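Local coordinates for protein inositol-1-monophosphatase (Nostoc sp., PDB 5ZHH) that probably hydrolyses inositol monophosphates to inositol and inorganic phosphate, at residues A[6-11]-A[116-121]; A[12-17]-A[55-60]; A[144-149]-A[247-252]; A[153-158]-A[201-206]. One frame throughout, in Å; residues are numbered along the deposited sequence.

Interaction 1 (A[6-11]-A[116-121])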
loop_
_atom_site.group_PDB
_atom_site.type_symbol
_atom_site.label_atom_id
_atom_site.label_comp_id
_atom_site.label_asym_id
_atom_site.label_seq_id
_atom_site.Cartn_x
_atom_site.Cartn_y
_atom_site.Cartn_z
ATOM N N THR A 6 -24.472 -6.003 -12.815
ATOM C CA THR A 6 -24.751 -4.570 -12.819
ATOM C C THR A 6 -24.955 -4.049 -11.400
ATOM O O THR A 6 -24.419 -2.994 -11.036
ATOM C CB THR A 6 -25.981 -4.289 -13.685
ATOM O OG1 THR A 6 -25.671 -4.587 -15.048
ATOM C CG2 THR A 6 -26.411 -2.828 -13.578
ATOM N N PHE A 7 -25.708 -4.790 -10.578
ATOM C CA PHE A 7 -25.875 -4.407 -9.181
ATOM C C PHE A 7 -24.542 -4.405 -8.454
ATOM O O PHE A 7 -24.244 -3.482 -7.686
ATOM C CB PHE A 7 -26.839 -5.368 -8.480
ATOM C CG PHE A 7 -28.220 -5.363 -9.050
ATOM C CD1 PHE A 7 -28.754 -4.209 -9.583
ATOM C CD2 PHE A 7 -28.984 -6.517 -9.053
ATOM C CE1 PHE A 7 -30.036 -4.202 -10.112
ATOM C CE2 PHE A 7 -30.267 -6.517 -9.577
ATOM C CZ PHE A 7 -30.792 -5.359 -10.109
ATOM N N LEU A 8 -23.724 -5.429 -8.699
ATOM C CA LEU A 8 -22.438 -5.555 -8.023
ATOM C C LEU A 8 -21.479 -4.439 -8.425
ATOM O O LEU A 8 -20.712 -3.940 -7.589
ATOM C CB LEU A 8 -21.842 -6.931 -8.328
ATOM C CG LEU A 8 -20.459 -7.218 -7.753
ATOM C CD1 LEU A 8 -20.515 -7.158 -6.233
ATOM C CD2 LEU A 8 -19.938 -8.565 -8.232
ATOM N N ASP A 9 -21.490 -4.051 -9.704
ATOM C CA ASP A 9 -20.646 -2.950 -10.158
ATOM C C ASP A 9 -20.954 -1.672 -9.391
ATOM O O ASP A 9 -20.044 -0.943 -8.988
ATOM C CB ASP A 9 -20.833 -2.708 -11.661
ATOM C CG ASP A 9 -20.242 -3.805 -12.521
ATOM O OD1 ASP A 9 -19.432 -4.610 -12.015
ATOM O OD2 ASP A 9 -20.590 -3.850 -13.721
ATOM N N ILE A 10 -22.242 -1.363 -9.219
ATOM C CA ILE A 10 -22.623 -0.106 -8.582
ATOM C C ILE A 10 -22.362 -0.162 -7.081
ATOM O O ILE A 10 -21.906 0.819 -6.477
ATOM C CB ILE A 10 -24.095 0.221 -8.885
ATOM C CG1 ILE A 10 -24.281 0.461 -10.379
ATOM C CG2 ILE A 10 -24.538 1.446 -8.097
ATOM C CD1 ILE A 10 -23.290 1.421 -10.952
ATOM N N ALA A 11 -22.654 -1.299 -6.451
ATOM C CA ALA A 11 -22.357 -1.431 -5.027
ATOM C C ALA A 11 -20.864 -1.296 -4.760
ATOM O O ALA A 11 -20.460 -0.741 -3.730
ATOM C CB ALA A 11 -22.871 -2.771 -4.504
ATOM N N VAL A 116 -26.423 -9.818 -3.484
ATOM C CA VAL A 116 -25.250 -9.034 -3.859
ATOM C C VAL A 116 -24.633 -8.470 -2.593
ATOM O O VAL A 116 -25.342 -7.946 -1.728
ATOM C CB VAL A 116 -25.596 -7.885 -4.830
ATOM C CG1 VAL A 116 -24.341 -7.095 -5.181
ATOM C CG2 VAL A 116 -26.266 -8.419 -6.085
ATOM N N GLY A 117 -23.309 -8.552 -2.493
ATOM C CA GLY A 117 -22.647 -8.035 -1.314
ATOM C C GLY A 117 -21.288 -7.429 -1.584
ATOM O O GLY A 117 -20.465 -8.011 -2.299
ATOM N N VAL A 118 -21.050 -6.246 -1.028
ATOM C CA VAL A 118 -19.738 -5.615 -1.052
ATOM C C VAL A 118 -19.399 -5.161 0.357
ATOM O O VAL A 118 -20.211 -4.499 1.015
ATOM C CB VAL A 118 -19.671 -4.423 -2.030
ATOM C CG1 VAL A 118 -18.292 -3.809 -1.975
ATOM C CG2 VAL A 118 -19.982 -4.879 -3.458
ATOM N N ILE A 119 -18.205 -5.522 0.820
ATOM C CA ILE A 119 -17.692 -5.114 2.123
ATOM C C ILE A 119 -16.304 -4.540 1.901
ATOM O O ILE A 119 -15.430 -5.222 1.351
ATOM C CB ILE A 119 -17.649 -6.292 3.110
ATOM C CG1 ILE A 119 -19.067 -6.808 3.347
ATOM C CG2 ILE A 119 -16.995 -5.884 4.430
ATOM C CD1 ILE A 119 -19.119 -8.181 4.029
ATOM N N TYR A 120 -16.102 -3.290 2.305
ATOM C CA TYR A 120 -14.851 -2.594 2.043
ATOM C C TYR A 120 -14.267 -2.074 3.346
ATOM O O TYR A 120 -14.883 -1.241 4.019
ATOM C CB TYR A 120 -15.049 -1.443 1.052
ATOM C CG TYR A 120 -13.774 -0.700 0.741
ATOM C CD1 TYR A 120 -12.638 -1.384 0.325
ATOM C CD2 TYR A 120 -13.698 0.684 0.871
ATOM C CE1 TYR A 120 -11.460 -0.711 0.038
ATOM C CE2 TYR A 120 -12.519 1.367 0.590
ATOM C CZ TYR A 120 -11.408 0.659 0.178
ATOM O OH TYR A 120 -10.237 1.316 -0.100
ATOM N N ASP A 121 -13.089 -2.580 3.694
ATOM C CA ASP A 121 -12.238 -2.123 4.787
ATOM C C ASP A 121 -11.311 -1.058 4.219
ATOM O O ASP A 121 -10.331 -1.403 3.553
ATOM C CB ASP A 121 -11.443 -3.304 5.358
ATOM C CG ASP A 121 -10.420 -2.902 6.426
ATOM O OD1 ASP A 121 -10.189 -1.697 6.677
ATOM O OD2 ASP A 121 -9.816 -3.827 7.006
#

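Interaction 2 (A[12-17]-A[55-60])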
loop_
_atom_site.group_PDB
_atom_site.type_symbol
_atom_site.label_atom_id
_atom_site.label_comp_id
_atom_site.label_asym_id
_atom_site.label_seq_id
_atom_site.Cartn_x
_atom_site.Cartn_y
_atom_site.Cartn_z
ATOM N N THR A 12 -20.030 -1.783 -5.679
ATOM C CA THR A 12 -18.587 -1.659 -5.505
ATOM C C THR A 12 -18.162 -0.195 -5.525
ATOM O O THR A 12 -17.409 0.258 -4.654
ATOM C CB THR A 12 -17.857 -2.450 -6.590
ATOM O OG1 THR A 12 -18.255 -3.828 -6.526
ATOM C CG2 THR A 12 -16.359 -2.359 -6.386
ATOM N N GLU A 13 -18.648 0.570 -6.507
ATOM C CA GLU A 13 -18.275 1.980 -6.575
ATOM C C GLU A 13 -18.833 2.750 -5.384
ATOM O O GLU A 13 -18.164 3.636 -4.843
ATOM C CB GLU A 13 -18.747 2.588 -7.901
ATOM C CG GLU A 13 -18.584 4.111 -8.026
ATOM C CD GLU A 13 -17.128 4.587 -8.065
ATOM O OE1 GLU A 13 -16.211 3.750 -8.207
ATOM O OE2 GLU A 13 -16.906 5.815 -7.966
ATOM N N ALA A 14 -20.037 2.398 -4.927
ATOM C CA ALA A 14 -20.578 3.044 -3.735
ATOM C C ALA A 14 -19.711 2.749 -2.516
ATOM O O ALA A 14 -19.442 3.641 -1.704
ATOM C CB ALA A 14 -22.021 2.599 -3.502
ATOM N N ALA A 15 -19.241 1.508 -2.388
ATOM C CA ALA A 15 -18.406 1.138 -1.250
ATOM C C ALA A 15 -17.057 1.846 -1.292
ATOM O O ALA A 15 -16.556 2.303 -0.255
ATOM C CB ALA A 15 -18.204 -0.376 -1.229
ATOM N N LEU A 16 -16.446 1.930 -2.478
ATOM C CA LEU A 16 -15.152 2.592 -2.598
ATOM C C LEU A 16 -15.273 4.091 -2.363
ATOM O O LEU A 16 -14.412 4.692 -1.708
ATOM C CB LEU A 16 -14.542 2.310 -3.969
ATOM C CG LEU A 16 -14.171 0.844 -4.191
ATOM C CD1 LEU A 16 -13.654 0.634 -5.610
ATOM C CD2 LEU A 16 -13.140 0.386 -3.156
ATOM N N ALA A 17 -16.331 4.709 -2.892
ATOM C CA ALA A 17 -16.517 6.140 -2.688
ATOM C C ALA A 17 -16.733 6.448 -1.215
ATOM O O ALA A 17 -16.144 7.394 -0.673
ATOM C CB ALA A 17 -17.692 6.642 -3.525
ATOM N N LEU A 55 -26.040 6.487 -0.369
ATOM C CA LEU A 55 -27.424 6.672 -0.791
ATOM C C LEU A 55 -27.497 7.381 -2.135
ATOM O O LEU A 55 -28.249 6.975 -3.022
ATOM C CB LEU A 55 -28.199 7.453 0.271
ATOM C CG LEU A 55 -28.458 6.700 1.576
ATOM C CD1 LEU A 55 -29.284 7.540 2.536
ATOM C CD2 LEU A 55 -29.151 5.395 1.270
ATOM N N GLU A 56 -26.695 8.430 -2.314
ATOM C CA GLU A 56 -26.751 9.175 -3.566
ATOM C C GLU A 56 -26.443 8.274 -4.755
ATOM O O GLU A 56 -27.136 8.328 -5.776
ATOM C CB GLU A 56 -25.781 10.357 -3.515
ATOM C CG GLU A 56 -25.973 11.365 -4.646
ATOM C CD GLU A 56 -25.310 10.931 -5.937
ATOM O OE1 GLU A 56 -24.303 10.192 -5.864
ATOM O OE2 GLU A 56 -25.797 11.329 -7.024
ATOM N N ILE A 57 -25.428 7.415 -4.627
ATOM C CA ILE A 57 -25.044 6.546 -5.735
ATOM C C ILE A 57 -26.131 5.514 -6.009
ATOM O O ILE A 57 -26.562 5.335 -7.156
ATOM C CB ILE A 57 -23.684 5.881 -5.449
ATOM C CG1 ILE A 57 -22.573 6.937 -5.436
ATOM C CG2 ILE A 57 -23.397 4.770 -6.457
ATOM C CD1 ILE A 57 -21.231 6.427 -4.938
ATOM N N ILE A 58 -26.618 4.844 -4.962
ATOM C CA ILE A 58 -27.582 3.770 -5.169
ATOM C C ILE A 58 -28.881 4.312 -5.745
ATOM O O ILE A 58 -29.463 3.716 -6.658
ATOM C CB ILE A 58 -27.836 3.011 -3.855
ATOM C CG1 ILE A 58 -26.551 2.332 -3.373
ATOM C CG2 ILE A 58 -28.974 2.006 -4.038
ATOM C CD1 ILE A 58 -26.122 1.180 -4.237
ATOM N N ARG A 59 -29.367 5.443 -5.223
ATOM C CA ARG A 59 -30.648 5.956 -5.702
ATOM C C ARG A 59 -30.530 6.549 -7.101
ATOM O O ARG A 59 -31.510 6.542 -7.851
ATOM C CB ARG A 59 -31.230 6.990 -4.730
ATOM C CG ARG A 59 -31.026 6.667 -3.246
ATOM C CD ARG A 59 -32.099 7.194 -2.345
ATOM N NE ARG A 59 -32.624 8.479 -2.800
ATOM C CZ ARG A 59 -33.358 9.298 -2.051
ATOM N NH1 ARG A 59 -33.625 9.005 -0.800
ATOM N NH2 ARG A 59 -33.812 10.438 -2.552
ATOM N N ARG A 60 -29.351 7.054 -7.478
ATOM C CA ARG A 60 -29.187 7.592 -8.829
ATOM C C ARG A 60 -29.168 6.482 -9.874
ATOM O O ARG A 60 -29.725 6.641 -10.967
ATOM C CB ARG A 60 -27.911 8.437 -8.918
ATOM C CG ARG A 60 -27.556 8.884 -10.338
ATOM C CD ARG A 60 -26.499 9.980 -10.348
ATOM N NE ARG A 60 -25.503 9.806 -9.296
ATOM C CZ ARG A 60 -24.453 9.002 -9.393
ATOM N NH1 ARG A 60 -24.262 8.297 -10.500
ATOM N NH2 ARG A 60 -23.596 8.904 -8.384
#

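Interaction 3 (A[144-149]-A[247-252])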
loop_
_atom_site.group_PDB
_atom_site.type_symbol
_atom_site.label_atom_id
_atom_site.label_comp_id
_atom_site.label_asym_id
_atom_site.label_seq_id
_atom_site.Cartn_x
_atom_site.Cartn_y
_atom_site.Cartn_z
ATOM N N LYS A 144 -11.903 -18.297 -0.956
ATOM C CA LYS A 144 -12.684 -19.483 -0.649
ATOM C C LYS A 144 -12.575 -19.788 0.839
ATOM O O LYS A 144 -11.591 -19.422 1.492
ATOM C CB LYS A 144 -12.242 -20.676 -1.504
ATOM C CG LYS A 144 -10.817 -21.123 -1.267
ATOM C CD LYS A 144 -10.452 -22.262 -2.198
ATOM C CE LYS A 144 -9.040 -22.762 -1.938
ATOM N NZ LYS A 144 -8.737 -23.959 -2.773
ATOM N N VAL A 145 -13.616 -20.443 1.371
ATOM C CA VAL A 145 -13.619 -20.840 2.782
ATOM C C VAL A 145 -12.509 -21.856 3.045
ATOM O O VAL A 145 -11.958 -22.483 2.130
ATOM C CB VAL A 145 -14.988 -21.399 3.210
ATOM C CG1 VAL A 145 -16.086 -20.349 3.063
ATOM C CG2 VAL A 145 -15.322 -22.660 2.428
ATOM N N SER A 146 -12.200 -22.032 4.332
ATOM C CA SER A 146 -11.187 -22.976 4.774
ATOM C C SER A 146 -11.692 -24.416 4.671
ATOM O O SER A 146 -12.880 -24.685 4.472
ATOM C CB SER A 146 -10.785 -22.675 6.214
ATOM O OG SER A 146 -11.863 -22.970 7.086
ATOM N N ASP A 147 -10.768 -25.357 4.852
ATOM C CA ASP A 147 -11.071 -26.780 4.817
ATOM C C ASP A 147 -11.205 -27.375 6.198
ATOM O O ASP A 147 -11.462 -28.575 6.317
ATOM C CB ASP A 147 -10.008 -27.551 4.027
ATOM C CG ASP A 147 -10.041 -27.261 2.540
ATOM O OD1 ASP A 147 -11.152 -27.150 1.982
ATOM O OD2 ASP A 147 -8.948 -27.156 1.919
ATOM N N THR A 148 -11.035 -26.562 7.241
ATOM C CA THR A 148 -11.057 -27.060 8.609
ATOM C C THR A 148 -12.333 -27.850 8.874
ATOM O O THR A 148 -13.445 -27.363 8.640
ATOM C CB THR A 148 -10.955 -25.894 9.593
ATOM O OG1 THR A 148 -9.845 -25.061 9.230
ATOM C CG2 THR A 148 -10.764 -26.414 11.013
ATOM N N SER A 149 -12.163 -29.074 9.369
ATOM C CA SER A 149 -13.276 -29.971 9.624
ATOM C C SER A 149 -13.467 -30.327 11.091
ATOM O O SER A 149 -14.538 -30.830 11.443
ATOM C CB SER A 149 -13.119 -31.265 8.802
ATOM O OG SER A 149 -11.886 -31.915 9.068
ATOM N N ALA A 247 -22.449 -18.790 10.891
ATOM C CA ALA A 247 -21.837 -18.663 9.568
ATOM C C ALA A 247 -20.467 -19.323 9.574
ATOM O O ALA A 247 -19.579 -18.899 10.319
ATOM C CB ALA A 247 -21.722 -17.188 9.172
ATOM N N THR A 248 -20.290 -20.366 8.757
ATOM C CA THR A 248 -19.077 -21.177 8.824
ATOM C C THR A 248 -18.601 -21.544 7.430
ATOM O O THR A 248 -19.259 -21.262 6.421
ATOM C CB THR A 248 -19.293 -22.469 9.624
ATOM O OG1 THR A 248 -20.071 -23.380 8.840
ATOM C CG2 THR A 248 -19.999 -22.195 10.955
ATOM N N ASN A 249 -17.456 -22.233 7.392
ATOM C CA ASN A 249 -16.927 -22.806 6.160
ATOM C C ASN A 249 -17.755 -23.973 5.644
ATOM O O ASN A 249 -17.443 -24.486 4.568
ATOM C CB ASN A 249 -15.471 -23.263 6.350
ATOM C CG ASN A 249 -15.317 -24.392 7.376
ATOM O OD1 ASN A 249 -16.296 -24.961 7.865
ATOM N ND2 ASN A 249 -14.064 -24.724 7.697
ATOM N N GLY A 250 -18.779 -24.418 6.369
ATOM C CA GLY A 250 -19.583 -25.524 5.885
ATOM C C GLY A 250 -19.154 -26.869 6.437
ATOM O O GLY A 250 -19.992 -27.753 6.643
ATOM N N SER A 251 -17.845 -27.058 6.622
ATOM C CA SER A 251 -17.338 -28.331 7.130
ATOM C C SER A 251 -17.472 -28.463 8.644
ATOM O O SER A 251 -17.704 -29.572 9.136
ATOM C CB SER A 251 -15.882 -28.524 6.700
ATOM O OG SER A 251 -15.764 -28.392 5.291
ATOM N N ILE A 252 -17.338 -27.373 9.406
ATOM C CA ILE A 252 -17.553 -27.446 10.853
ATOM C C ILE A 252 -18.961 -27.003 11.236
ATOM O O ILE A 252 -19.254 -26.855 12.425
ATOM C CB ILE A 252 -16.509 -26.644 11.658
ATOM C CG1 ILE A 252 -16.563 -25.154 11.304
ATOM C CG2 ILE A 252 -15.110 -27.233 11.507
ATOM C CD1 ILE A 252 -15.910 -24.275 12.364
HETATM O O HOH W 1 -15.161 -26.221 4.010
HETATM O O HOH W 2 -16.440 -32.224 10.049
#

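Interaction 4 (A[153-158]-A[201-206])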
loop_
_atom_site.group_PDB
_atom_site.type_symbol
_atom_site.label_atom_id
_atom_site.label_comp_id
_atom_site.label_asym_id
_atom_site.label_seq_id
_atom_site.Cartn_x
_atom_site.Cartn_y
_atom_site.Cartn_z
ATOM N N LYS A 153 -9.621 -27.895 15.942
ATOM C CA LYS A 153 -8.588 -27.276 15.123
ATOM C C LYS A 153 -9.052 -25.963 14.512
ATOM O O LYS A 153 -8.376 -25.420 13.630
ATOM C CB LYS A 153 -8.115 -28.238 14.030
ATOM C CG LYS A 153 -7.498 -29.516 14.583
ATOM C CD LYS A 153 -7.278 -30.549 13.491
ATOM C CE LYS A 153 -6.685 -31.821 14.070
ATOM N NZ LYS A 153 -5.448 -31.538 14.844
ATOM N N SER A 154 -10.193 -25.449 14.950
ATOM C CA SER A 154 -10.826 -24.303 14.325
ATOM C C SER A 154 -10.462 -23.014 15.047
ATOM O O SER A 154 -10.099 -23.009 16.223
ATOM C CB SER A 154 -12.349 -24.470 14.319
ATOM O OG SER A 154 -12.749 -25.566 13.513
ATOM N N LEU A 155 -10.558 -21.916 14.304
ATOM C CA LEU A 155 -10.463 -20.567 14.841
ATOM C C LEU A 155 -11.792 -19.894 14.547
ATOM O O LEU A 155 -12.234 -19.873 13.393
ATOM C CB LEU A 155 -9.310 -19.783 14.204
ATOM C CG LEU A 155 -9.060 -18.373 14.754
ATOM C CD1 LEU A 155 -8.624 -18.415 16.213
ATOM C CD2 LEU A 155 -8.032 -17.627 13.905
ATOM N N LEU A 156 -12.436 -19.370 15.581
ATOM C CA LEU A 156 -13.757 -18.780 15.448
ATOM C C LEU A 156 -13.716 -17.303 15.819
ATOM O O LEU A 156 -12.697 -16.776 16.268
ATOM C CB LEU A 156 -14.774 -19.517 16.331
ATOM C CG LEU A 156 -14.844 -21.038 16.177
ATOM C CD1 LEU A 156 -15.911 -21.587 17.135
ATOM C CD2 LEU A 156 -15.127 -21.460 14.754
ATOM N N VAL A 157 -14.850 -16.634 15.615
ATOM C CA VAL A 157 -15.004 -15.237 16.006
ATOM C C VAL A 157 -16.460 -15.020 16.395
ATOM O O VAL A 157 -17.362 -15.683 15.879
ATOM C CB VAL A 157 -14.543 -14.283 14.867
ATOM C CG1 VAL A 157 -15.333 -14.537 13.585
ATOM C CG2 VAL A 157 -14.627 -12.804 15.293
ATOM N N THR A 158 -16.690 -14.095 17.323
ATOM C CA THR A 158 -18.040 -13.782 17.764
ATOM C C THR A 158 -18.070 -12.335 18.232
ATOM O O THR A 158 -17.066 -11.619 18.172
ATOM C CB THR A 158 -18.524 -14.750 18.870
ATOM O OG1 THR A 158 -19.937 -14.591 19.050
ATOM C CG2 THR A 158 -17.829 -14.477 20.202
ATOM N N GLY A 201 -11.413 -17.560 4.548
ATOM C CA GLY A 201 -10.741 -18.629 5.258
ATOM C C GLY A 201 -9.859 -18.212 6.417
ATOM O O GLY A 201 -9.181 -19.072 6.995
ATOM N N ARG A 202 -9.883 -16.937 6.809
ATOM C CA ARG A 202 -9.059 -16.489 7.929
ATOM C C ARG A 202 -9.589 -16.996 9.264
ATOM O O ARG A 202 -8.829 -17.107 10.231
ATOM C CB ARG A 202 -8.987 -14.967 7.943
ATOM C CG ARG A 202 -8.123 -14.392 6.811
ATOM C CD ARG A 202 -8.383 -12.909 6.648
ATOM N NE ARG A 202 -7.618 -12.342 5.538
ATOM C CZ ARG A 202 -7.607 -11.051 5.222
ATOM N NH1 ARG A 202 -6.886 -10.625 4.194
ATOM N NH2 ARG A 202 -8.322 -10.189 5.928
ATOM N N VAL A 203 -10.890 -17.263 9.347
ATOM C CA VAL A 203 -11.487 -18.002 10.448
ATOM C C VAL A 203 -12.367 -19.079 9.838
ATOM O O VAL A 203 -12.700 -19.042 8.654
ATOM C CB VAL A 203 -12.302 -17.105 11.405
ATOM C CG1 VAL A 203 -11.395 -16.122 12.119
ATOM C CG2 VAL A 203 -13.372 -16.357 10.647
ATOM N N ASP A 204 -12.745 -20.046 10.666
ATOM C CA ASP A 204 -13.542 -21.164 10.193
ATOM C C ASP A 204 -15.026 -20.988 10.458
ATOM O O ASP A 204 -15.831 -21.692 9.849
ATOM C CB ASP A 204 -13.045 -22.461 10.839
ATOM C CG ASP A 204 -11.561 -22.665 10.627
ATOM O OD1 ASP A 204 -11.117 -22.679 9.450
ATOM O OD2 ASP A 204 -10.834 -22.783 11.628
ATOM N N GLY A 205 -15.406 -20.059 11.324
ATOM C CA GLY A 205 -16.802 -19.910 11.677
ATOM C C GLY A 205 -17.021 -18.695 12.545
ATOM O O GLY A 205 -16.100 -18.191 13.195
ATOM N N TYR A 206 -18.267 -18.241 12.546
ATOM C CA TYR A 206 -18.679 -17.014 13.205
ATOM C C TYR A 206 -20.114 -17.206 13.673
ATOM O O TYR A 206 -20.917 -17.823 12.969
ATOM C CB TYR A 206 -18.544 -15.818 12.243
ATOM C CG TYR A 206 -19.424 -14.621 12.556
ATOM C CD1 TYR A 206 -19.201 -13.837 13.684
ATOM C CD2 TYR A 206 -20.484 -14.279 11.716
ATOM C CE1 TYR A 206 -20.010 -12.738 13.960
ATOM C CE2 TYR A 206 -21.295 -13.190 11.989
ATOM C CZ TYR A 206 -21.056 -12.430 13.105
ATOM O OH TYR A 206 -21.870 -11.356 13.381
#

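Interaction 1 (A[6-11]-A[116-121])
Leu8 swings CG anti to its backbone N (chi1 177°), which carries CD1 from the flank of helix 3-25 down onto strand 113-121, while Val116 and Val118 share one rotamer, CG1 anti to N and CG2 anti to the carbonyl carbon. Leu8 CD1 consequently lies across both valines, 3.6 Å from Val118 CG2 and 4.0 Å from Val116 CG1. The other branch of Val116, CG2, meets the residue before Leu8, 3.9 Å from Phe7 CB and near the plane of the phenyl ring at its edge. Ala11, one turn on, has only a methyl to offer, and its CB sits 3.7 Å from Val118 CG2; so short a side chain suits a point where the helix lies close to the sheet. Branched valines suit the strand, and both present their CB atoms to the helix, with Gly117, which has no side chain, between them. The axes of 6-11 and 116-121 run 19° from parallel, 8.2 Å apart at closest approach, and the contact is a buried, wholly apolar helix-on-sheet layer. Neighbouring strands widen it: Leu108 and Ile106 of strand 103-110 touch Phe7 and Ala11, and Arg129 of strand 126-131 touches Leu8. Beyond the ring of Phe7, Phe62 meets it edge-to-face, next to helix 44-61.

Interaction 2 (A[12-17]-A[55-60])
The tight part of this antiparallel helix pair, in which segments 12-17 and 55-60 are inclined at 164°, is one isoleucine set against two alanines. Ile57 holds CG1 anti to its carbonyl carbon (chi1 -67°) and extends the chain (chi2 170°), so that CD1 reaches the other helix and lands between successive turns, 3.6 Å from Ala14 CA and 3.8 Å from Ala17 CB. Its second branch, CG2, rests on the methyl of Ala14, 3.9 Å from that CB. Alanine suits both positions because the small methyls let the long isoleucine come right down to the helix backbone; the CA atoms of Ala14 and Ile57 are 6.0 Å apart. Ile58 adds less: its CD1 is 4.4 Å from Ala14 CB, a looser touch at the flank.

The polar side is built differently. Glu56, which is exposed, lies one turn before Arg60 on the same helix, and Arg60 grips its carboxylate side-on: NE donates to OE2 at 2.8 Å and NH2 to OE1. Each oxygen uses its syn lone pair, and both lie nearly in the guanidinium plane. This fixes the rotation of the guanidinium, whose NH1 also forms a salt bridge with Asp9 of the second subunit. Glu13 likewise sends its carboxylate to Arg140 of the second subunit, so charges beside the apolar seam serve the subunit interface.

Helices 3-25 and 44-61 form a layer on the large mixed sheet: Ala14 and Ala15 touch Ile106 of strand 103-110, and Leu55 and Ile58 cover Ile67 of strand 66-69.

Interaction 3 (A[144-149]-A[247-252])
An Asx motif and an ST turn shape the exit from strand 245-248 towards helix 253-261, and the loop 144-149 is fastened to this corner. Asn249 carries most of the contact. Its CG takes the crowded position between the backbone N and the carbonyl carbon (chi1 64°), which places the amide between the two segments, and the second torsion (chi2 8°) turns OD1 back to its own chain and ND2 outward. OD1 accepts from Ile252 N at 3.0 Å, nearly straight at 167°, with a weak second bond from Ser251 N; Ile252 is the N-cap residue of the helix that follows. ND2 spends its hydrogens on the loop: it donates to Ser146 OG at 2.9 Å, close to the amide plane, and to Thr148 O, also at 2.9 Å, on a lone pair of that carbonyl. An amide suits the place because it accepts and donates from opposite ends of one flat group. The hydroxyls of Ser146 and Thr148 both bond to Asp204 OD1, so that carboxylate helps position the serine that receives the amide.

Apolar groups close the two flanks. Val145 crosses Asn249 obliquely, CB to CB at 3.7 Å, and Ile252 lays CG2 3.3 Å from Thr148 O. Thr248 OG1 accepts from Gly250 N, the ST turn, and Gly250 adopts backbone angles at which a CB would collide with the preceding carbonyl oxygen. One water completes the joint, donating to Ser146 O and to Asn249 O and accepting from Ser251 OG at 2.6 Å.

Interaction 4 (A[153-158]-A[201-206])
Two parallel neighbours in the five-stranded mixed sheet, strands 156-158 and 205-208, come together here, with an aspartate clamping the lead-in to the pair. Asp204 binds Leu155 twice: its OD2 accepts from Leu155 N at 2.8 Å on the anti lone pair, and its backbone N donates to Leu155 O at 2.8 Å, nearly along the C=O axis. A short acid suits this place, since its carboxylate can take the N-H of the very residue whose carbonyl its own backbone engages. The other oxygen, OD1, turns to Ser146 in the 144-149 loop, and His97 of the third subunit packs on Leu155 and Asp204. Farther on, Val157 N donates to Gly205 O at 3.1 Å, a more bent bond (139°).

Gly205 lies under Leu156, whose CD2 is 3.7 Å from Gly205 N; a CB here would be tight against that methyl. The buried N of Gly205 finds no partner in the model. On the other face Val157 places CG1 in the crowded position between its backbone N and carbonyl carbon (chi1 58°), 3.7 Å from Tyr206 CB and 4.0 Å from Val203 CG2. The edge of the Tyr206 ring meets Val157 O.

Helix 191-199 covers the face of Val157 and Tyr206 through Asp194 and Ala191, while Leu178 of helix 172-181 packs on Leu156, and strand 185-186 flanks strand 156-158.

In the fold
The four contacts fall into two pairs. Interactions 1 and 2 share helix 3-25 and lie with centres about 9 Å apart: the helix sets one side on strand 113-121 of the large sheet and another against helix 44-61, and both contacts touch the second subunit. Interactions 3 and 4, centres about 8 Å apart, meet at the five-stranded sheet, where strands 245-248 and 205-208 are neighbours. Along the chain 2 is nested within 1 and 4 within 3, the second pair opening after the first closes. About 31 Å separates the centres of 2 and 4, on opposite sides of the chain's centre, consistent with the layered helix-and-sheet fold of inositol monophosphatases.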